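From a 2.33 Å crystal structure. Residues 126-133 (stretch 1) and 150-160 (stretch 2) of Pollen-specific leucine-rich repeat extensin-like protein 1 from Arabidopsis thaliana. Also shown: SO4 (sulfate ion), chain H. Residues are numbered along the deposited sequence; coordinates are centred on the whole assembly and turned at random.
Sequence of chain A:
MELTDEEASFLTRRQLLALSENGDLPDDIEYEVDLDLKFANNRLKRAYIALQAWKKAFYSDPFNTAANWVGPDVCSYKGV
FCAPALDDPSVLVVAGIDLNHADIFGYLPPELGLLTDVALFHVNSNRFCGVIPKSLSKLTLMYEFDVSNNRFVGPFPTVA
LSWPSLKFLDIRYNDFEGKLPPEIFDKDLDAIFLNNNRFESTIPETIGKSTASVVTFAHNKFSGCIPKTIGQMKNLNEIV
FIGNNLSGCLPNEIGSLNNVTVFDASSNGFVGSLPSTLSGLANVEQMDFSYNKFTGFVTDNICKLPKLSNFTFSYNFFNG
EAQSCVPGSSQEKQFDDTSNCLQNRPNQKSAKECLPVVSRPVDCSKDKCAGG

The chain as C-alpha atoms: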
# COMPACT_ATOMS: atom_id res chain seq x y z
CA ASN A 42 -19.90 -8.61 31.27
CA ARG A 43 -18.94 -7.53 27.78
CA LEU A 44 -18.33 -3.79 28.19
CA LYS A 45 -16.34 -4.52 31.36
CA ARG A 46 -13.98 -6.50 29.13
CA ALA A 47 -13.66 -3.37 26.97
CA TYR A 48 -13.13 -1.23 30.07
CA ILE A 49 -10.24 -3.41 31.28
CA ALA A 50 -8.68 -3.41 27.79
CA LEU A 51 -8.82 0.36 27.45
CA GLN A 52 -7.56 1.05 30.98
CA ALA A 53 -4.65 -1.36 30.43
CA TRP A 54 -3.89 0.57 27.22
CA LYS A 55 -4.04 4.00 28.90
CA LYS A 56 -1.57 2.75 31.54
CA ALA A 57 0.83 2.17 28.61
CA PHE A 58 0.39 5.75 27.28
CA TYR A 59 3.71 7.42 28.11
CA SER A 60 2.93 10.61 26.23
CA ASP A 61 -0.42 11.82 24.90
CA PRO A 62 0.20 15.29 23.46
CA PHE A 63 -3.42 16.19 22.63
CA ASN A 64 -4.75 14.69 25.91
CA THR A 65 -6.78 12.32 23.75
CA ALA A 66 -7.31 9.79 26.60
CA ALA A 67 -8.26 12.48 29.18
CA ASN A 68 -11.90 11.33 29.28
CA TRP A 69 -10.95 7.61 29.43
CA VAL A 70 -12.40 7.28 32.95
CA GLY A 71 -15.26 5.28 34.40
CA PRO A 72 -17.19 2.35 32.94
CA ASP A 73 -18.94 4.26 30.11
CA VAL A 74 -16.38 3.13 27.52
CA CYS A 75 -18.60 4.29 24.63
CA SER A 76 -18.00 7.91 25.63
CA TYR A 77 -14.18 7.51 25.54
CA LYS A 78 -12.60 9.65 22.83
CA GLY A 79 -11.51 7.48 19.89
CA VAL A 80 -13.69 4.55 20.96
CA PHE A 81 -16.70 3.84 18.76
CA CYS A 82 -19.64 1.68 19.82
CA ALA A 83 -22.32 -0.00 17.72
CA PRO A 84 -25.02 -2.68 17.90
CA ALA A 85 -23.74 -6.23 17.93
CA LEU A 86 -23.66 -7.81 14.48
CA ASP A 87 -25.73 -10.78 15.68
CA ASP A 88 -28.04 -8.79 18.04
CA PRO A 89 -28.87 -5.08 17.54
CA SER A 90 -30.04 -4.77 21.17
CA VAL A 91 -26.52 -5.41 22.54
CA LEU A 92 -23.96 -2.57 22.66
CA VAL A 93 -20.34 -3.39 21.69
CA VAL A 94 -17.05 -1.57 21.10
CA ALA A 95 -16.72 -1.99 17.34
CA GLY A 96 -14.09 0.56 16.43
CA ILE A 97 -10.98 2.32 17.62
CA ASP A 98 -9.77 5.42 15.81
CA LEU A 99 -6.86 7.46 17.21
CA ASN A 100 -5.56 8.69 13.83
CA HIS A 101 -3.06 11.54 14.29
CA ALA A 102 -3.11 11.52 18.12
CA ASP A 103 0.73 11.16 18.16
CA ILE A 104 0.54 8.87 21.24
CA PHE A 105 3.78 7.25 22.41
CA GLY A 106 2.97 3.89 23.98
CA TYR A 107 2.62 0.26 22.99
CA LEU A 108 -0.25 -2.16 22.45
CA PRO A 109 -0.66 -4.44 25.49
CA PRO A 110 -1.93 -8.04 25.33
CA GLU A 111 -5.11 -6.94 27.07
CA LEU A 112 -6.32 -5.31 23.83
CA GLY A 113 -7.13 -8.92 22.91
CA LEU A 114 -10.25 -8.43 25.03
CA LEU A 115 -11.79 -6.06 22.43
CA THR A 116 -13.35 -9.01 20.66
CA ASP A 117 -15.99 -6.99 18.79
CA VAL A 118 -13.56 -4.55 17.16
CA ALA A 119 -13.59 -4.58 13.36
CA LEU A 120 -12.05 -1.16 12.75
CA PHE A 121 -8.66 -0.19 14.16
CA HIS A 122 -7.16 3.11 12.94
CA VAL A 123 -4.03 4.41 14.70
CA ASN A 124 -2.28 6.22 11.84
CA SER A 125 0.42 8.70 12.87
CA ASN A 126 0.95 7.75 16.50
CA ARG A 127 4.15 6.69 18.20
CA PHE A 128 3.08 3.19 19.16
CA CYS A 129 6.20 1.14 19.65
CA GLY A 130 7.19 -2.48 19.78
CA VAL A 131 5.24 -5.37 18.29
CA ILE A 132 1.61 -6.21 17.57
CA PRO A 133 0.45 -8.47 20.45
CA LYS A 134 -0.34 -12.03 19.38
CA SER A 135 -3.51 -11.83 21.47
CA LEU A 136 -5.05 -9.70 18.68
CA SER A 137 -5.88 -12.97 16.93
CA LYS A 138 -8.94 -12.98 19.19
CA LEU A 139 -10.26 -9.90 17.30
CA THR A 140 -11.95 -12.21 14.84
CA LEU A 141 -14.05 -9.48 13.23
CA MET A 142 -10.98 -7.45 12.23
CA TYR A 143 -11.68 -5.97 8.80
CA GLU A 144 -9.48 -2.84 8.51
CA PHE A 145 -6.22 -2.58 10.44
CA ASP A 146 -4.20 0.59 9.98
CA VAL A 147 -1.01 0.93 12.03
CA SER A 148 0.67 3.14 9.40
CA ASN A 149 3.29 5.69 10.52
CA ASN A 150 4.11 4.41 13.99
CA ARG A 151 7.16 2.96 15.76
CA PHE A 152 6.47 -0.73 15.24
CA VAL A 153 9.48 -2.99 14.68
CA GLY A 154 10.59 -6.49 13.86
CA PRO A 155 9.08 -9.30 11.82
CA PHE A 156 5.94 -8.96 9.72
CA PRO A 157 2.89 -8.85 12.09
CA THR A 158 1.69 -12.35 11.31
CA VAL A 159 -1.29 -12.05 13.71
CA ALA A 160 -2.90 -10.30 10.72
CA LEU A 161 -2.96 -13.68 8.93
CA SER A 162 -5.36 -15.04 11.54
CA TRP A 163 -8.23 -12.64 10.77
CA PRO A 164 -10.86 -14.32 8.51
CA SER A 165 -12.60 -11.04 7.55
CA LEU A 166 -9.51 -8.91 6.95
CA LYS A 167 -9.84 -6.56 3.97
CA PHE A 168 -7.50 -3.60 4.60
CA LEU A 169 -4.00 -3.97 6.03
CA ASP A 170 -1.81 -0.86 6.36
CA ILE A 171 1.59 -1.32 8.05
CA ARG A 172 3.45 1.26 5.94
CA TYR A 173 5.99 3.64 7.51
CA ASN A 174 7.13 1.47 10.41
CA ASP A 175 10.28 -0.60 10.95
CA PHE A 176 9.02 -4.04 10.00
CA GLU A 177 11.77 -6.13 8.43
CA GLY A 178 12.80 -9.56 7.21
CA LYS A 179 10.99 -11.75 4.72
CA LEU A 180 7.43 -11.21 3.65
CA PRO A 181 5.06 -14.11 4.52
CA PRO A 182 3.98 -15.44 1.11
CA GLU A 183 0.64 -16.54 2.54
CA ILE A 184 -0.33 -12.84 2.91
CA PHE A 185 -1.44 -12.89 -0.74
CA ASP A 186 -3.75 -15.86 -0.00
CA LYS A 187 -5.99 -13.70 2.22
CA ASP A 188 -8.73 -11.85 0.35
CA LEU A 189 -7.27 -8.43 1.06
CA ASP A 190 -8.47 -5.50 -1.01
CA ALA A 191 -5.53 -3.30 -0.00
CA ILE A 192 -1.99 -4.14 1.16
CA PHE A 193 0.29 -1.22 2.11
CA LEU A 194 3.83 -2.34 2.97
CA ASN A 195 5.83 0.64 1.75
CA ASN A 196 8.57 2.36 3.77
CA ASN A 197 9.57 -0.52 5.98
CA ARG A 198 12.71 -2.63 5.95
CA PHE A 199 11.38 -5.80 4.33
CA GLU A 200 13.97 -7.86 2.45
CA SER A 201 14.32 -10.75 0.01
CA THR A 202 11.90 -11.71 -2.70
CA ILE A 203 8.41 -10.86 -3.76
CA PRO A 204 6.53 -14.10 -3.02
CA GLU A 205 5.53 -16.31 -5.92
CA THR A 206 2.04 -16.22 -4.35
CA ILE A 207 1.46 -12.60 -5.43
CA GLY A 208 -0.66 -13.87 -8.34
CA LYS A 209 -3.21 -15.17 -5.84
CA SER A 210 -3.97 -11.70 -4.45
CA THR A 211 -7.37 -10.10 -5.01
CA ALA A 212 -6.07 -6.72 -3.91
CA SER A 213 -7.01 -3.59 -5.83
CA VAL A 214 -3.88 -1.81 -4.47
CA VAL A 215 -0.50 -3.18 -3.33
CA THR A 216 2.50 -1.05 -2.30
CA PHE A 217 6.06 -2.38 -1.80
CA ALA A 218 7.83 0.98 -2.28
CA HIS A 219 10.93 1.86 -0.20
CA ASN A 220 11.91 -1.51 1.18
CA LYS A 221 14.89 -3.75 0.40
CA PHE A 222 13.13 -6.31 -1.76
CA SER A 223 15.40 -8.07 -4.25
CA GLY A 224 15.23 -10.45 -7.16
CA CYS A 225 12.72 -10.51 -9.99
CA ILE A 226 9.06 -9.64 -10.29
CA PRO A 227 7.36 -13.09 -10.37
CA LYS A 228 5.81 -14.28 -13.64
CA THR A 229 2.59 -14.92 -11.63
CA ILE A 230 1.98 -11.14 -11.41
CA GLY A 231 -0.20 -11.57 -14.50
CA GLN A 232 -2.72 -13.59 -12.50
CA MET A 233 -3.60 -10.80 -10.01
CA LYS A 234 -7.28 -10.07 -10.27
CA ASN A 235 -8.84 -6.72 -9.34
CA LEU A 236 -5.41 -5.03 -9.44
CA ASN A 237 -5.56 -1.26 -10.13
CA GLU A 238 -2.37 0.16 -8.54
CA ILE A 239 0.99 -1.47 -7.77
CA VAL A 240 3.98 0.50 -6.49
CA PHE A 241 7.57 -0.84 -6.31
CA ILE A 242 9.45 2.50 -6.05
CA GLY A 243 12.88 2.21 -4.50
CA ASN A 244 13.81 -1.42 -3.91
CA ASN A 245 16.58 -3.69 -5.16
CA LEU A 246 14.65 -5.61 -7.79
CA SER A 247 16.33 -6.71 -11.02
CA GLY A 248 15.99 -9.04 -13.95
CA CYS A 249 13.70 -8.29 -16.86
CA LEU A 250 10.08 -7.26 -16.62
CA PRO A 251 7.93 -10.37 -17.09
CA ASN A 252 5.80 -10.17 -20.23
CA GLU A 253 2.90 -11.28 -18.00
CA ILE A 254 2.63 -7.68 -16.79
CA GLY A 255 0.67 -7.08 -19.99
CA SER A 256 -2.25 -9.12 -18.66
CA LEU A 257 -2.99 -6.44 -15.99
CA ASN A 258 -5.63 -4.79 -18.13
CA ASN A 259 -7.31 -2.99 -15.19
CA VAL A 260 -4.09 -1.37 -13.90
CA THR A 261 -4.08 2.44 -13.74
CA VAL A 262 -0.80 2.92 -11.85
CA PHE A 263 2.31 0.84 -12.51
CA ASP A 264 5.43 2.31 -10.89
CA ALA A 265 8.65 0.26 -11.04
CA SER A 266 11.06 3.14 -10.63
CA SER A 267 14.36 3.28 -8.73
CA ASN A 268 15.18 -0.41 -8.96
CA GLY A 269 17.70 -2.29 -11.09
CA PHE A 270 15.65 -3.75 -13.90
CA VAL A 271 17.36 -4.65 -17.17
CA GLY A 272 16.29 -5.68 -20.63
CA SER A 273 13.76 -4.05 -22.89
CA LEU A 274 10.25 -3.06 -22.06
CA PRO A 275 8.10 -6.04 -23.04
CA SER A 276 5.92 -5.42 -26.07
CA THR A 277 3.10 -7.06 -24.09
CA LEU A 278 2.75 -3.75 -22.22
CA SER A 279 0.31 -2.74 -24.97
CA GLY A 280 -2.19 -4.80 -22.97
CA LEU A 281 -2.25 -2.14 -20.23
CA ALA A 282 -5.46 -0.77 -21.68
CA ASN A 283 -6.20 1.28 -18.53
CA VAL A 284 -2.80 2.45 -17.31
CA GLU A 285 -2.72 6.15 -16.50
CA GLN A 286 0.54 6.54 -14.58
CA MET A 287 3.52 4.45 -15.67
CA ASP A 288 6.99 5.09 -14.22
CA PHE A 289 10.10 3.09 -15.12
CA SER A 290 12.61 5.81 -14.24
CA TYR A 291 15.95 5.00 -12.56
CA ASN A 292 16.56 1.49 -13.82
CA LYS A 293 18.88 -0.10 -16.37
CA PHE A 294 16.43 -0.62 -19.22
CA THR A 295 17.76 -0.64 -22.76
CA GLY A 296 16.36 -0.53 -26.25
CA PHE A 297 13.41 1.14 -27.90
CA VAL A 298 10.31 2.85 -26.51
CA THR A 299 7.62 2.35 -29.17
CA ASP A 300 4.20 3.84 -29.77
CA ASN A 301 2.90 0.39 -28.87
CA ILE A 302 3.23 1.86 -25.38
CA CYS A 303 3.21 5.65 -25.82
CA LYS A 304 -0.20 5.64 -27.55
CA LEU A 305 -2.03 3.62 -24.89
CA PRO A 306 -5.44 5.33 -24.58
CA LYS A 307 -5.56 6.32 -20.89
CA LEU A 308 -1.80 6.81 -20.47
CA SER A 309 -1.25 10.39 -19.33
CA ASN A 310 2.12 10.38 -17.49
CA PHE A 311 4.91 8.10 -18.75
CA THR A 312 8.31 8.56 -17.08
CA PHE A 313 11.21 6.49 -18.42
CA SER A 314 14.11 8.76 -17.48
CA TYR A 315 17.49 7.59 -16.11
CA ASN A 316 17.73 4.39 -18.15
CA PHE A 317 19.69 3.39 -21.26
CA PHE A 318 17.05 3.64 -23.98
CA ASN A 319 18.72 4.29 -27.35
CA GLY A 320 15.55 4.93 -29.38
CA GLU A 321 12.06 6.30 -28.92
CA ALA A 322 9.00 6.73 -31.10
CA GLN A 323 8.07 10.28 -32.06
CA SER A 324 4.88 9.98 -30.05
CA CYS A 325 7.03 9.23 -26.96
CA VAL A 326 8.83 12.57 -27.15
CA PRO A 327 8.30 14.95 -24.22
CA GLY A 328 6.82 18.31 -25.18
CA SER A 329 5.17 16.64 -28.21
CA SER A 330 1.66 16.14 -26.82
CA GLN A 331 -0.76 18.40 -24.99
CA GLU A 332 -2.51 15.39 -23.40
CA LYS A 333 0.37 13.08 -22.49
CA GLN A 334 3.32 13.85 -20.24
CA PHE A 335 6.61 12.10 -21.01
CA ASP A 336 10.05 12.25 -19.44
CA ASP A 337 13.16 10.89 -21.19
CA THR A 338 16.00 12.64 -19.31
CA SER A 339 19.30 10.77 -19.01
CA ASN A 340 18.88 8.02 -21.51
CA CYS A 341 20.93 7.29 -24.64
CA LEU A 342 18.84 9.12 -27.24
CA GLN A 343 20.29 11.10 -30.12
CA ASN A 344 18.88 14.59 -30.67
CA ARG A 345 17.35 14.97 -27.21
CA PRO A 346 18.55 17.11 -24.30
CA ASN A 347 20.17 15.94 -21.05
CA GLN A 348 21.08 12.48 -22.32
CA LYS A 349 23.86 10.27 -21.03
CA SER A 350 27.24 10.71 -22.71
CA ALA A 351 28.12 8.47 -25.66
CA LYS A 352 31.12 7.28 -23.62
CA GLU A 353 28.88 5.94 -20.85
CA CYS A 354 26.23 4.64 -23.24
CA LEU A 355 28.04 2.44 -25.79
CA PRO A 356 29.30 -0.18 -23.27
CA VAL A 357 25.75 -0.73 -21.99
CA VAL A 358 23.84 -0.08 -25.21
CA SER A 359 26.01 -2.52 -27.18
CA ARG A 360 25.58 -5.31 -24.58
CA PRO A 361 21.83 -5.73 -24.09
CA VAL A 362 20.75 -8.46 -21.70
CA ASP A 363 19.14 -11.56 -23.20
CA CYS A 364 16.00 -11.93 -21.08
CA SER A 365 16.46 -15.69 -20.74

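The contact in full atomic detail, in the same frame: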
# COMPACT_ATOMS: atom_id res chain seq x y z
N ASN A 126 0.67 7.73 15.07
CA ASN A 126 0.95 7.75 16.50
C ASN A 126 2.40 7.34 16.70
O ASN A 126 3.15 7.15 15.73
CB ASN A 126 -0.02 6.86 17.27
CG ASN A 126 -1.38 7.51 17.46
OD1 ASN A 126 -1.58 8.28 18.41
ND2 ASN A 126 -2.30 7.24 16.55
N ARG A 127 2.80 7.19 17.94
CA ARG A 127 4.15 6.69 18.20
C ARG A 127 4.06 5.39 18.98
O ARG A 127 4.72 5.23 20.01
CB ARG A 127 4.98 7.73 18.93
CG ARG A 127 5.36 8.91 18.03
CD ARG A 127 5.87 10.08 18.84
NE ARG A 127 4.88 10.48 19.83
CZ ARG A 127 5.13 11.27 20.86
NH1 ARG A 127 6.36 11.73 21.02
NH2 ARG A 127 4.17 11.58 21.72
N PHE A 128 3.22 4.48 18.51
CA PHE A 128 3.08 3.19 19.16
C PHE A 128 4.28 2.32 18.80
O PHE A 128 4.63 2.16 17.63
CB PHE A 128 1.76 2.52 18.78
CG PHE A 128 0.56 3.15 19.47
CD1 PHE A 128 0.49 3.20 20.86
CD2 PHE A 128 -0.48 3.72 18.72
CE1 PHE A 128 -0.61 3.82 21.51
CE2 PHE A 128 -1.58 4.31 19.35
CZ PHE A 128 -1.64 4.36 20.75
N CYS A 129 4.91 1.76 19.82
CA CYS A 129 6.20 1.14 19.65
C CYS A 129 6.13 -0.34 19.98
O CYS A 129 5.25 -0.80 20.71
CB CYS A 129 7.24 1.86 20.52
N GLY A 130 7.09 -1.08 19.44
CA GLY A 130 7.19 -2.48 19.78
C GLY A 130 6.53 -3.36 18.75
O GLY A 130 6.64 -3.09 17.56
N VAL A 131 5.83 -4.40 19.20
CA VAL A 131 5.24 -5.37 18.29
C VAL A 131 3.72 -5.38 18.46
O VAL A 131 3.17 -4.84 19.41
CB VAL A 131 5.83 -6.77 18.53
CG1 VAL A 131 7.35 -6.73 18.38
CG2 VAL A 131 5.43 -7.25 19.91
N ILE A 132 3.05 -5.99 17.49
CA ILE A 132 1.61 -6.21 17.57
C ILE A 132 1.37 -7.43 18.46
O ILE A 132 1.84 -8.53 18.13
CB ILE A 132 0.98 -6.42 16.19
CG1 ILE A 132 1.50 -5.39 15.18
CG2 ILE A 132 -0.55 -6.42 16.29
CD1 ILE A 132 1.27 -3.98 15.58
N PRO A 133 0.65 -7.31 19.57
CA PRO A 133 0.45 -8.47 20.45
C PRO A 133 -0.24 -9.63 19.73
O PRO A 133 -1.21 -9.45 19.00
CB PRO A 133 -0.44 -7.91 21.57
CG PRO A 133 -0.93 -6.59 21.09
CD PRO A 133 0.10 -6.07 20.14
N ASN A 150 3.94 4.59 12.56
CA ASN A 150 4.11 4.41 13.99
C ASN A 150 5.57 4.03 14.24
O ASN A 150 6.46 4.28 13.42
CB ASN A 150 3.09 3.39 14.50
CG ASN A 150 1.79 4.04 14.95
OD1 ASN A 150 1.73 4.60 16.04
ND2 ASN A 150 0.76 3.98 14.11
N ARG A 151 5.82 3.39 15.38
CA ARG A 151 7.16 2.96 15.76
C ARG A 151 7.20 1.45 15.95
O ARG A 151 7.92 0.94 16.82
CB ARG A 151 7.64 3.68 17.01
CG ARG A 151 7.65 5.21 16.86
CD ARG A 151 8.84 5.62 16.01
NE ARG A 151 8.89 7.06 15.76
CZ ARG A 151 8.54 7.62 14.61
NH1 ARG A 151 8.11 6.86 13.60
NH2 ARG A 151 8.62 8.93 14.45
N PHE A 152 6.42 0.72 15.16
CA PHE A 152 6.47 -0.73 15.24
C PHE A 152 7.73 -1.27 14.57
O PHE A 152 8.28 -0.66 13.65
CB PHE A 152 5.23 -1.32 14.60
CG PHE A 152 3.97 -0.99 15.32
CD1 PHE A 152 3.76 -1.44 16.62
CD2 PHE A 152 2.98 -0.22 14.71
CE1 PHE A 152 2.59 -1.15 17.29
CE2 PHE A 152 1.81 0.08 15.37
CZ PHE A 152 1.61 -0.40 16.66
N VAL A 153 8.18 -2.44 15.05
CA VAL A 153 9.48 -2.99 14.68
C VAL A 153 9.41 -4.51 14.59
O VAL A 153 8.54 -5.17 15.17
CB VAL A 153 10.59 -2.60 15.69
CG1 VAL A 153 10.98 -1.14 15.55
CG2 VAL A 153 10.14 -2.92 17.13
N GLY A 154 10.37 -5.07 13.85
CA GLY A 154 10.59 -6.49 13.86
C GLY A 154 9.80 -7.18 12.77
O GLY A 154 9.31 -6.56 11.83
N PRO A 155 9.64 -8.49 12.91
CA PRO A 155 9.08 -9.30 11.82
C PRO A 155 7.65 -8.91 11.45
O PRO A 155 6.91 -8.34 12.25
CB PRO A 155 9.12 -10.72 12.39
CG PRO A 155 10.16 -10.66 13.50
CD PRO A 155 10.00 -9.30 14.09
N PHE A 156 7.28 -9.24 10.21
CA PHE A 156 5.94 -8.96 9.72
C PHE A 156 4.91 -9.36 10.77
O PHE A 156 5.03 -10.44 11.37
CB PHE A 156 5.71 -9.73 8.42
CG PHE A 156 4.36 -9.49 7.81
CD1 PHE A 156 3.25 -10.19 8.24
CD2 PHE A 156 4.20 -8.55 6.81
CE1 PHE A 156 2.00 -9.96 7.68
CE2 PHE A 156 2.96 -8.32 6.25
CZ PHE A 156 1.85 -9.03 6.69
N PRO A 157 3.88 -8.51 11.05
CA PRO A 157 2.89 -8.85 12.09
C PRO A 157 1.97 -9.97 11.68
O PRO A 157 0.86 -9.73 11.18
CB PRO A 157 2.11 -7.54 12.28
CG PRO A 157 2.21 -6.87 10.91
CD PRO A 157 3.61 -7.20 10.42
N THR A 158 2.41 -11.21 11.86
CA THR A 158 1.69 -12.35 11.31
C THR A 158 0.33 -12.60 11.98
O THR A 158 -0.48 -13.35 11.42
CB THR A 158 2.58 -13.60 11.36
OG1 THR A 158 3.20 -13.72 12.65
CG2 THR A 158 3.68 -13.49 10.30
N VAL A 159 0.06 -11.98 13.13
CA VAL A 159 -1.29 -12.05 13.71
C VAL A 159 -2.34 -11.61 12.70
O VAL A 159 -3.49 -12.08 12.73
CB VAL A 159 -1.36 -11.22 15.01
CG1 VAL A 159 -1.15 -9.74 14.71
CG2 VAL A 159 -2.71 -11.43 15.72
N ALA A 160 -1.96 -10.73 11.75
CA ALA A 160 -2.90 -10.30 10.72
C ALA A 160 -3.37 -11.47 9.86
O ALA A 160 -4.47 -11.42 9.31
CB ALA A 160 -2.27 -9.23 9.84
S SO4 H . 9.25 10.49 17.06
O1 SO4 H . 9.89 11.12 18.19
O2 SO4 H . 7.89 10.96 16.79
O3 SO4 H . 9.24 9.06 17.34
O4 SO4 H . 10.02 10.79 15.86

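Each stretch contributes a short strand; the two strands run parallel, 20° apart. Together the stretches bury 669 Å² of surface. Three of the four hydrogen bonds are backbone to backbone. R151 N donates to F128 O at 2.8 Å, and V153 N donates to G130 O at 3.0 Å. Between these, G130 N makes a weak hydrogen bond to R151 O at 3.4 Å. The pattern pairs C129 with R151 and G130 with F152. CA-H...O contacts fill in the ladder: C129 CA lies 3.3 Å from R151 O, and F152 CA lies 3.3 Å from G130 O.

G130 has phi/psi of 97/-140. At these angles a CB would be jammed against the carbonyl oxygen of C129, so glycine suits the position.

One hydrogen bond uses a side chain. The CA-to-CB bond of N150 points sideways, but the end of the side chain comes nearer to stretch 1. F128 N donates to N150 OD1 at 2.9 Å, with an angle of 165°. The position of OD1 is less certain, because it sits too close to a neighbouring atom in the model. The amide ND2 of N150 is satisfied elsewhere in the structure. Asparagine suits this buried site because one short side chain offers both an acceptor and a donor. A CA-H...O contact joins N150 CA to N126 O at 3.4 Å.

Apolar packing centres on the buried ring of F152. I132 CD1 sits over one face, 3.6 Å from the ring centroid and 15° off the normal, a CH-pi contact. F128 O lies over the opposite face, and G130 O lies at the ring edge. F152 CZ also meets F128 CB at 3.6 Å, while the end of the F128 side chain leads away from stretch 2.

I132 points toward stretch 2, and its branches reach three partners. Besides CD1 on F152, I132 CG1 packs on P157 CB at 3.7 Å and I132 CG2 on V159 CG1 at 3.7 Å. The branched chain thus spans from the strand to the 3-10 segment. P157 and V159 both point toward stretch 1 and offer it apolar surface.

A sulfate ion, probably from the crystallisation liquor, sits beside the two arginines. R151 NE donates to SO4 O3 at 2.6 Å, and R151 NH2 donates to SO4 O4 at 2.7 Å. R151 NH1 turns back to N150 O at 3.1 Å, a hydrogen bond within its own stretch.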